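Snaclec rhodocytin subunit alpha (Agkistrodon rhodostoma, PDB 3BX4) elicits platelet aggregation by binding the C-type lectin-like receptor CLEC2 (CLEC1B), which sets off Syk and PLC-gamma-2 signalling. Local coordinates at residues Gln14-Phe20 against Phe129-Pro135; Tyr69-Arg75 against Lys105-Glu110. All coordinates share one frame; numbering follows the deposited sequence.

Contact 1 of 2, residues Gln14-Phe20 against Phe129-Pro135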
loop_
_atom_site.group_PDB
_atom_site.type_symbol
_atom_site.label_atom_id
_atom_site.label_comp_id
_atom_site.label_asym_id
_atom_site.label_seq_id
_atom_site.Cartn_x
_atom_site.Cartn_y
_atom_site.Cartn_z
ATOM N N GLN C 14 13.130 -27.522 -0.095
ATOM C CA GLN C 14 14.411 -26.803 -0.075
ATOM C C GLN C 14 14.358 -25.493 0.728
ATOM O O GLN C 14 15.315 -24.728 0.723
ATOM C CB GLN C 14 14.911 -26.510 -1.516
ATOM C CG GLN C 14 14.147 -25.436 -2.215
ATOM C CD GLN C 14 12.885 -25.889 -2.981
ATOM O OE1 GLN C 14 12.018 -26.615 -2.462
ATOM N NE2 GLN C 14 12.774 -25.420 -4.248
ATOM N N HIS C 15 13.247 -25.277 1.426
ATOM C CA HIS C 15 13.045 -23.981 2.144
ATOM C C HIS C 15 12.997 -24.214 3.649
ATOM O O HIS C 15 12.840 -25.322 4.147
ATOM C CB HIS C 15 11.743 -23.308 1.685
ATOM C CG HIS C 15 11.764 -22.819 0.264
ATOM N ND1 HIS C 15 11.244 -23.561 -0.771
ATOM C CD2 HIS C 15 12.249 -21.681 -0.281
ATOM C CE1 HIS C 15 11.405 -22.897 -1.909
ATOM N NE2 HIS C 15 12.007 -21.752 -1.641
ATOM N N CYS C 16 13.133 -23.085 4.368
ATOM C CA CYS C 16 13.028 -23.077 5.843
ATOM C C CYS C 16 11.843 -22.159 6.202
ATOM O O CYS C 16 11.598 -21.116 5.588
ATOM C CB CYS C 16 14.295 -22.487 6.477
ATOM S SG CYS C 16 15.760 -23.470 6.010
ATOM N N TYR C 17 11.136 -22.519 7.281
ATOM C CA TYR C 17 9.916 -21.793 7.563
ATOM C C TYR C 17 9.844 -21.529 9.075
ATOM O O TYR C 17 10.378 -22.293 9.886
ATOM C CB TYR C 17 8.691 -22.660 7.237
ATOM C CG TYR C 17 8.533 -23.055 5.804
ATOM C CD1 TYR C 17 9.395 -24.035 5.275
ATOM C CD2 TYR C 17 7.563 -22.484 5.010
ATOM C CE1 TYR C 17 9.261 -24.431 3.920
ATOM C CE2 TYR C 17 7.443 -22.855 3.667
ATOM C CZ TYR C 17 8.307 -23.871 3.173
ATOM O OH TYR C 17 8.226 -24.251 1.804
ATOM N N GLN C 18 9.166 -20.459 9.426
ATOM C CA GLN C 18 8.924 -20.245 10.889
ATOM C C GLN C 18 7.646 -19.484 11.052
ATOM O O GLN C 18 7.417 -18.477 10.403
ATOM C CB GLN C 18 10.113 -19.527 11.558
ATOM C CG GLN C 18 9.900 -19.379 13.127
ATOM C CD GLN C 18 11.118 -18.884 13.842
ATOM O OE1 GLN C 18 12.231 -18.675 13.273
ATOM N NE2 GLN C 18 10.953 -18.716 15.131
ATOM N N ALA C 19 6.804 -19.930 12.029
ATOM C CA ALA C 19 5.543 -19.245 12.314
ATOM C C ALA C 19 5.789 -18.375 13.577
ATOM O O ALA C 19 6.419 -18.861 14.509
ATOM C CB ALA C 19 4.459 -20.239 12.606
ATOM N N PHE C 20 5.410 -17.104 13.512
ATOM C CA PHE C 20 5.694 -16.128 14.584
ATOM C C PHE C 20 4.382 -15.741 15.172
ATOM O O PHE C 20 3.423 -15.440 14.478
ATOM C CB PHE C 20 6.429 -14.897 14.044
ATOM C CG PHE C 20 7.824 -15.176 13.601
ATOM C CD1 PHE C 20 8.071 -15.597 12.268
ATOM C CD2 PHE C 20 8.907 -15.084 14.499
ATOM C CE1 PHE C 20 9.373 -15.914 11.847
ATOM C CE2 PHE C 20 10.240 -15.399 14.076
ATOM C CZ PHE C 20 10.472 -15.819 12.721
ATOM N N PHE C 129 1.986 -14.650 11.732
ATOM C CA PHE C 129 2.374 -14.761 10.280
ATOM C C PHE C 129 3.379 -15.877 10.097
ATOM O O PHE C 129 4.002 -16.380 10.989
ATOM C CB PHE C 129 2.937 -13.410 9.825
ATOM C CG PHE C 129 4.085 -12.913 10.616
ATOM C CD1 PHE C 129 3.890 -12.115 11.777
ATOM C CD2 PHE C 129 5.394 -13.211 10.279
ATOM C CE1 PHE C 129 4.971 -11.662 12.519
ATOM C CE2 PHE C 129 6.475 -12.762 11.026
ATOM C CZ PHE C 129 6.258 -11.970 12.205
ATOM N N VAL C 130 3.673 -16.289 8.826
ATOM C CA VAL C 130 4.658 -17.317 8.733
ATOM C C VAL C 130 5.701 -16.809 7.663
ATOM O O VAL C 130 5.217 -16.262 6.652
ATOM C CB VAL C 130 4.027 -18.658 8.134
ATOM C CG1 VAL C 130 5.123 -19.653 7.861
ATOM C CG2 VAL C 130 2.971 -19.239 9.166
ATOM N N CYS C 131 6.992 -16.916 8.004
ATOM C CA CYS C 131 8.133 -16.532 7.062
ATOM C C CYS C 131 8.602 -17.803 6.376
ATOM O O CYS C 131 8.584 -18.894 6.910
ATOM C CB CYS C 131 9.361 -15.888 7.767
ATOM S SG CYS C 131 8.871 -14.340 8.676
ATOM N N LYS C 132 9.083 -17.613 5.148
ATOM C CA LYS C 132 9.621 -18.728 4.298
ATOM C C LYS C 132 10.941 -18.167 3.816
ATOM O O LYS C 132 10.998 -17.009 3.356
ATOM C CB LYS C 132 8.656 -19.036 3.140
ATOM C CG LYS C 132 9.225 -19.955 1.981
ATOM C CD LYS C 132 8.094 -20.233 1.066
ATOM C CE LYS C 132 8.559 -21.091 -0.189
ATOM N NZ LYS C 132 7.429 -21.280 -1.099
ATOM N N LEU C 133 11.987 -18.991 3.881
ATOM C CA LEU C 133 13.331 -18.609 3.485
ATOM C C LEU C 133 13.954 -19.650 2.524
ATOM O O LEU C 133 13.761 -20.825 2.698
ATOM C CB LEU C 133 14.161 -18.556 4.763
ATOM C CG LEU C 133 15.627 -18.374 4.728
ATOM C CD1 LEU C 133 15.818 -16.867 4.324
ATOM C CD2 LEU C 133 16.285 -18.662 6.085
ATOM N N LEU C 134 14.711 -19.184 1.521
ATOM C CA LEU C 134 15.596 -20.061 0.759
ATOM C C LEU C 134 17.002 -19.746 1.266
ATOM O O LEU C 134 17.504 -18.623 1.035
ATOM C CB LEU C 134 15.466 -19.760 -0.742
ATOM C CG LEU C 134 16.396 -20.646 -1.585
ATOM C CD1 LEU C 134 15.866 -22.097 -1.580
ATOM C CD2 LEU C 134 16.420 -20.014 -2.992
ATOM N N PRO C 135 17.576 -20.664 2.053
ATOM C CA PRO C 135 18.828 -20.414 2.744
ATOM C C PRO C 135 20.010 -20.336 1.773
ATOM O O PRO C 135 19.987 -21.018 0.740
ATOM C CB PRO C 135 18.932 -21.574 3.758
ATOM C CG PRO C 135 18.037 -22.655 3.283
ATOM C CD PRO C 135 17.000 -21.999 2.375
#
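Lys132 and His15 meet with the lysine's CE set over the centre of the imidazole, 3.6 Å from CE to the His15 ring centroid and almost on the ring normal. CG of Lys132 is anti to the backbone N (chi1 167°) and the chain stays extended beyond it, a straight rod between two rings: its CD packs 3.8 Å from Tyr17 CE2, while the opposite face of the His15 ring is covered by CG of Gln14. The rod delivers NZ to Glu46 and Glu50, and Glu50 also takes the Tyr17 hydroxyl. The backbones of 15-20 and 129-133 run antiparallel, with hydrogen-bonded pairs at Cys16-Leu133, Gln18-Cys131 and Phe20-Phe129; Leu133 N to Cys16 O is 2.8 Å. This is the pairing that closes the C-type lectin fold, where an early strand and the last strand bring the chain ends together. On the face bearing Phe20 and Phe129, the two ring planes are tilted by only 19°, yet the rings are displaced to the side with little overlap. Phe129 CG sits between the backbone N and the carbonyl carbon (chi1 57°), turning one ring face to Phe20 CB, which lies 3.5 Å from Phe129 CZ. Beside them, Cys131 SG fits against Phe20 CE1 at 3.6 Å and is disulfide-bonded to Cys33. At the other end Pro135 CG nestles 3.6 Å from SG of Cys16, whose disulfide partner is Cys5.

Contact 2 of 2, residues Tyr69-Arg75 against Lys105-Glu110. With SO4 (sulfate ion), chain J.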
loop_
_atom_site.group_PDB
_atom_site.type_symbol
_atom_site.label_atom_id
_atom_site.label_comp_id
_atom_site.label_asym_id
_atom_site.label_seq_id
_atom_site.Cartn_x
_atom_site.Cartn_y
_atom_site.Cartn_z
ATOM N N TYR C 69 -6.410 -15.513 12.409
ATOM C CA TYR C 69 -5.806 -15.340 11.026
ATOM C C TYR C 69 -4.306 -15.371 11.127
ATOM O O TYR C 69 -3.725 -14.954 12.126
ATOM C CB TYR C 69 -6.191 -14.004 10.395
ATOM C CG TYR C 69 -7.655 -13.909 10.083
ATOM C CD1 TYR C 69 -8.213 -14.474 8.921
ATOM C CD2 TYR C 69 -8.511 -13.308 10.988
ATOM C CE1 TYR C 69 -9.593 -14.391 8.677
ATOM C CE2 TYR C 69 -9.889 -13.213 10.727
ATOM C CZ TYR C 69 -10.408 -13.753 9.583
ATOM O OH TYR C 69 -11.783 -13.670 9.401
ATOM N N VAL C 70 -3.632 -15.885 10.057
ATOM C CA VAL C 70 -2.200 -15.888 10.064
ATOM C C VAL C 70 -1.791 -15.372 8.654
ATOM O O VAL C 70 -2.254 -15.956 7.693
ATOM C CB VAL C 70 -1.656 -17.335 10.299
ATOM C CG1 VAL C 70 -0.127 -17.380 9.930
ATOM C CG2 VAL C 70 -1.995 -17.841 11.781
ATOM N N TRP C 71 -1.012 -14.300 8.605
ATOM C CA TRP C 71 -0.643 -13.690 7.258
ATOM C C TRP C 71 0.238 -14.631 6.531
ATOM O O TRP C 71 1.127 -15.221 7.091
ATOM C CB TRP C 71 0.120 -12.397 7.489
ATOM C CG TRP C 71 -0.731 -11.270 8.048
ATOM C CD1 TRP C 71 -0.461 -10.492 9.207
ATOM C CD2 TRP C 71 -1.934 -10.741 7.499
ATOM N NE1 TRP C 71 -1.414 -9.530 9.341
ATOM C CE2 TRP C 71 -2.347 -9.641 8.332
ATOM C CE3 TRP C 71 -2.728 -11.080 6.410
ATOM C CZ2 TRP C 71 -3.551 -8.903 8.071
ATOM C CZ3 TRP C 71 -3.864 -10.345 6.103
ATOM C CH2 TRP C 71 -4.293 -9.237 6.945
ATOM N N ILE C 72 0.045 -14.666 5.182
ATOM C CA ILE C 72 0.993 -15.333 4.275
ATOM C C ILE C 72 1.241 -14.294 3.183
ATOM O O ILE C 72 0.723 -13.188 3.244
ATOM C CB ILE C 72 0.411 -16.695 3.691
ATOM C CG1 ILE C 72 -0.964 -16.447 3.034
ATOM C CG2 ILE C 72 0.371 -17.770 4.812
ATOM C CD1 ILE C 72 -1.446 -17.726 2.241
ATOM N N GLY C 73 2.009 -14.639 2.109
ATOM C CA GLY C 73 2.565 -13.570 1.282
ATOM C C GLY C 73 1.735 -13.115 0.079
ATOM O O GLY C 73 2.322 -12.495 -0.804
ATOM N N LEU C 74 0.432 -13.411 0.077
ATOM C CA LEU C 74 -0.504 -13.036 -0.995
ATOM C C LEU C 74 -0.864 -11.591 -0.858
ATOM O O LEU C 74 -1.310 -11.130 0.239
ATOM C CB LEU C 74 -1.822 -13.815 -0.918
ATOM C CG LEU C 74 -1.958 -15.123 -1.536
ATOM C CD1 LEU C 74 -3.331 -15.600 -0.982
ATOM C CD2 LEU C 74 -1.896 -14.933 -3.109
ATOM N N ARG C 75 -0.658 -10.830 -1.939
ATOM C CA ARG C 75 -0.889 -9.400 -1.870
ATOM C C ARG C 75 -1.447 -8.925 -3.194
ATOM O O ARG C 75 -0.862 -9.221 -4.251
ATOM C CB ARG C 75 0.434 -8.685 -1.570
ATOM C CG ARG C 75 0.401 -7.185 -1.336
ATOM C CD ARG C 75 -0.321 -6.840 -0.026
ATOM N NE ARG C 75 -0.109 -5.440 0.322
ATOM C CZ ARG C 75 -0.959 -4.457 0.036
ATOM N NH1 ARG C 75 -2.127 -4.721 -0.571
ATOM N NH2 ARG C 75 -0.652 -3.189 0.383
ATOM N N LYS C 105 -6.750 -6.301 0.826
ATOM C CA LYS C 105 -5.961 -6.720 -0.350
ATOM C C LYS C 105 -4.763 -7.534 0.089
ATOM O O LYS C 105 -3.757 -7.628 -0.610
ATOM C CB LYS C 105 -5.539 -5.432 -1.045
ATOM C CG LYS C 105 -6.767 -4.844 -1.745
ATOM C CD LYS C 105 -6.553 -3.421 -2.279
ATOM C CE LYS C 105 -5.570 -3.398 -3.433
ATOM N NZ LYS C 105 -5.215 -1.990 -3.796
ATOM N N CYS C 106 -4.853 -8.123 1.284
ATOM C CA CYS C 106 -3.820 -9.027 1.828
ATOM C C CYS C 106 -4.355 -10.435 2.076
ATOM O O CYS C 106 -5.507 -10.584 2.515
ATOM C CB CYS C 106 -3.198 -8.486 3.146
ATOM S SG CYS C 106 -2.264 -6.992 2.872
ATOM N N GLY C 107 -3.546 -11.475 1.819
ATOM C CA GLY C 107 -3.991 -12.833 2.034
ATOM C C GLY C 107 -3.566 -13.482 3.388
ATOM O O GLY C 107 -2.468 -13.259 3.890
ATOM N N ALA C 108 -4.416 -14.372 3.884
ATOM C CA ALA C 108 -4.172 -15.011 5.174
ATOM C C ALA C 108 -4.697 -16.450 5.158
ATOM O O ALA C 108 -5.576 -16.778 4.309
ATOM C CB ALA C 108 -4.932 -14.175 6.248
ATOM N N LEU C 109 -4.227 -17.244 6.126
ATOM C CA LEU C 109 -4.803 -18.543 6.433
ATOM C C LEU C 109 -5.732 -18.298 7.609
ATOM O O LEU C 109 -5.464 -17.394 8.399
ATOM C CB LEU C 109 -3.725 -19.569 6.792
ATOM C CG LEU C 109 -2.794 -19.822 5.570
ATOM C CD1 LEU C 109 -1.586 -20.640 5.978
ATOM C CD2 LEU C 109 -3.632 -20.464 4.419
ATOM N N GLU C 110 -6.795 -19.067 7.704
ATOM C CA GLU C 110 -7.735 -18.771 8.789
ATOM C C GLU C 110 -8.074 -19.989 9.648
ATOM O O GLU C 110 -8.173 -21.101 9.134
ATOM C CB GLU C 110 -8.977 -18.119 8.180
ATOM C CG GLU C 110 -9.827 -19.090 7.582
ATOM C CD GLU C 110 -11.202 -18.585 7.131
ATOM O OE1 GLU C 110 -11.689 -19.203 6.160
ATOM O OE2 GLU C 110 -11.780 -17.629 7.691
HETATM S S SO4 J . -3.480 -1.027 -0.682
HETATM O O1 SO4 J . -3.797 -2.426 -0.382
HETATM O O2 SO4 J . -4.391 -0.192 0.132
HETATM O O3 SO4 J . -3.653 -0.715 -2.095
HETATM O O4 SO4 J . -2.088 -0.773 -0.357
HETATM O O HOH W 1 -12.329 -16.567 9.808
#
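Lys105 NZ, from the residue just before strand 106-110, is gripped by three acceptors: sulfate O3 at 2.6 Å and the backbone oxygens of Asn78 and Glu80. Arg75 holds the same sulfate through two of its oxygens: NH1 donates to O1 at 2.8 Å, and NH2 adds a weak bond to O1 while giving its stronger one, 2.9 Å, to sulfate O4. The anion sits at the edge of the guanidinium, with S in its plane; Thr103 OG1 also binds the ion, which probably came from the crystallisation liquor. Arg75 gets there through a bend at chi2 (68°), which carries CD to within 3.5 Å of Cys106 SG and places that sulfur over one guanidinium face. Cys106, disulfide-bonded to Cys123, also packs its CB 3.6 Å from Trp71 CZ3, while Gly107 O lies at the indole edge. Strands 69-72 and 106-110 pair antiparallel in the C-type lectin sheet, and the register slips by two residues between Trp71 and Arg75, a beta bulge. Within the bulge Gly107 is held at both backbone polar atoms: Ile72 N donates almost straight to Gly107 O at 3.2 Å, and Gly107 N donates to Leu74 O from above the carbonyl plane. Leu74 and Arg75 pair further with a strand of a neighbouring subunit, continuing the sheet across the interface. The Ile72 and Leu109 side chains cross at about a right angle, Ile72 CG2 meeting Leu109 CD1 at 3.7 Å. Tyr69 and Glu110 run side by side in the same direction, with ring and carboxylate planes 24° apart, and Glu110 OE1 is hydrogen-bonded to Thr113 OG1.

Overall arrangement
The two contacts lie in one C-type lectin sheet, joined where strand 127-133 runs parallel to strand 69-76; their centres are about 15 Å apart. The join is direct: Val130 N and Trp71 O, 3.3 Å apart, probably form a hydrogen bond, and Val130 CG2 packs 3.7 Å from Val70 CG1. Both segments of contact 2 fall between those of contact 1 in sequence. The centre of contact 2 is about 3 Å from the centre of the chain and that of contact 1 about 12 Å, near the C-terminal end of the chain. The sulfate belongs to contact 2, whose 69-75 segment also carries the sheet into a neighbouring subunit.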